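Local coordinates for HEPN domain-containing protein (Thermotoga maritima, PDB 1O3U) that is of uncharacterised function but adopts the all-helical HEPN fold, a domain that in relatives is often linked to nucleotide or nucleic-acid chemistry, at residues 84-88 and 116-121. Coordinates in Å, arbitrary orientation, origin at the centre of the assembly. Numbering follows the deposited sequence.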
loop_
_atom_site.group_PDB
_atom_site.type_symbol
_atom_site.label_atom_id
_atom_site.label_comp_id
_atom_site.label_asym_id
_atom_site.label_seq_id
_atom_site.Cartn_x
_atom_site.Cartn_y
_atom_site.Cartn_z
ATOM N N ALA A 84 -1.720 13.047 11.445
ATOM C CA ALA A 84 -1.692 11.598 11.508
ATOM C C ALA A 84 -3.030 11.089 11.993
ATOM O O ALA A 84 -3.532 10.103 11.505
ATOM C CB ALA A 84 -0.608 11.121 12.416
ATOM N N LEU A 85 -3.613 11.784 12.943
ATOM C CA LEU A 85 -4.872 11.336 13.516
ATOM C C LEU A 85 -5.981 11.478 12.493
ATOM O O LEU A 85 -6.830 10.614 12.425
ATOM C CB LEU A 85 -5.182 12.087 14.791
ATOM C CG LEU A 85 -4.213 11.601 15.876
ATOM C CD1 LEU A 85 -4.032 12.669 16.959
ATOM C CD2 LEU A 85 -4.698 10.281 16.461
ATOM N N GLU A 86 -5.922 12.522 11.664
ATOM C CA GLU A 86 -6.880 12.687 10.584
ATOM C C GLU A 86 -6.729 11.589 9.532
ATOM O O GLU A 86 -7.717 11.091 8.988
ATOM C CB GLU A 86 -6.726 14.046 9.917
ATOM C CG GLU A 86 -7.040 15.206 10.823
ATOM C CD GLU A 86 -8.521 15.455 10.950
ATOM O OE1 GLU A 86 -9.185 15.655 9.912
ATOM O OE2 GLU A 86 -9.014 15.452 12.094
ATOM N N LEU A 87 -5.493 11.203 9.257
ATOM C CA LEU A 87 -5.212 10.176 8.270
ATOM C C LEU A 87 -5.641 8.810 8.757
ATOM O O LEU A 87 -5.972 7.937 7.957
ATOM C CB LEU A 87 -3.722 10.121 7.997
ATOM C CG LEU A 87 -3.205 11.136 7.017
ATOM C CD1 LEU A 87 -1.679 11.293 7.233
ATOM C CD2 LEU A 87 -3.566 10.652 5.590
ATOM N N ASP A 88 -5.633 8.633 10.066
ATOM C CA ASP A 88 -5.995 7.367 10.671
ATOM C C ASP A 88 -7.480 7.032 10.524
ATOM O O ASP A 88 -7.849 5.859 10.613
ATOM C CB ASP A 88 -5.624 7.366 12.145
ATOM C CG ASP A 88 -5.693 5.985 12.753
ATOM O OD1 ASP A 88 -5.212 5.033 12.107
ATOM O OD2 ASP A 88 -6.204 5.765 13.860
ATOM N N ARG A 116 -6.575 17.677 1.422
ATOM C CA ARG A 116 -6.029 17.837 2.760
ATOM C C ARG A 116 -5.224 16.592 3.178
ATOM O O ARG A 116 -4.071 16.695 3.666
ATOM C CB ARG A 116 -7.198 18.103 3.730
ATOM C CG ARG A 116 -6.865 18.690 4.992
ATOM C CD ARG A 116 -7.993 19.542 5.584
ATOM N NE ARG A 116 -9.245 18.801 5.750
ATOM C CZ ARG A 116 -9.419 17.840 6.641
ATOM N NH1 ARG A 116 -8.437 17.497 7.449
ATOM N NH2 ARG A 116 -10.585 17.196 6.724
ATOM N N LEU A 117 -5.840 15.439 3.020
ATOM C CA LEU A 117 -5.200 14.195 3.444
ATOM C C LEU A 117 -3.953 13.894 2.599
ATOM O O LEU A 117 -2.955 13.368 3.093
ATOM C CB LEU A 117 -6.192 13.034 3.424
ATOM C CG LEU A 117 -7.388 13.221 4.360
ATOM C CD1 LEU A 117 -8.331 12.056 4.242
ATOM C CD2 LEU A 117 -6.899 13.388 5.771
ATOM N N VAL A 118 -4.012 14.193 1.313
ATOM C CA VAL A 118 -2.858 13.997 0.444
ATOM C C VAL A 118 -1.734 14.940 0.913
ATOM O O VAL A 118 -0.543 14.542 1.027
ATOM C CB VAL A 118 -3.240 14.220 -1.038
ATOM C CG1 VAL A 118 -2.016 14.434 -1.899
ATOM C CG2 VAL A 118 -4.137 13.051 -1.590
ATOM N N ASN A 119 -2.088 16.204 1.170
ATOM C CA ASN A 119 -1.101 17.133 1.673
ATOM C C ASN A 119 -0.488 16.679 2.991
ATOM O O ASN A 119 0.701 16.833 3.207
ATOM C CB ASN A 119 -1.664 18.537 1.830
ATOM C CG ASN A 119 -2.018 19.166 0.506
ATOM O OD1 ASN A 119 -1.580 18.708 -0.572
ATOM N ND2 ASN A 119 -2.843 20.245 0.569
ATOM N N TYR A 120 -1.314 16.153 3.876
ATOM C CA TYR A 120 -0.832 15.668 5.172
ATOM C C TYR A 120 0.173 14.555 4.965
ATOM O O TYR A 120 1.179 14.533 5.651
ATOM C CB TYR A 120 -1.951 15.144 6.049
ATOM C CG TYR A 120 -2.932 16.176 6.552
ATOM C CD1 TYR A 120 -2.693 17.527 6.402
ATOM C CD2 TYR A 120 -4.074 15.780 7.265
ATOM C CE1 TYR A 120 -3.596 18.467 6.867
ATOM C CE2 TYR A 120 -4.948 16.693 7.742
ATOM C CZ TYR A 120 -4.714 18.044 7.544
ATOM O OH TYR A 120 -5.606 18.968 8.027
ATOM N N ALA A 121 -0.110 13.629 4.052
ATOM C CA ALA A 121 0.791 12.511 3.822
ATOM C C ALA A 121 2.128 13.029 3.254
ATOM O O ALA A 121 3.206 12.634 3.685
ATOM C CB ALA A 121 0.176 11.527 2.872
#
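Within the helical bundle of this HEPN domain, the last turn or so of helix 78-88 crosses the middle of the long helix 104-132. The axes of the two short segments come within 9.7 Å and run at 127° to each other, an oblique crossing nearer perpendicular than antiparallel, and the backbones are closest where the CA atoms of Leu87 and Leu117 lie 6.3 Å apart. Leu87 is the apolar centre of the crossing. Its side chain reaches into the groove between successive turns of the partner, with CD1 4.0 Å from CB of Tyr120 and CD2 4.2 Å from CB of Leu117. Leu87 and Leu117 also both pack on helix 32-54, Leu117 against Cys36, so the three helices share this part of the core. Toward solvent the contact turns polar. The aliphatic part of Glu86 lies by the edge of the Tyr120 ring, CB being 3.9 Å from CE2, while the ring itself stacks with His83 one turn earlier on helix 78-88. The carboxylate of Glu86 forms a salt bridge with Arg116, whose NH1 donates a hydrogen bond to OE1 at 3.2 Å and another, also of 3.2 Å, to the OH of Tyr120.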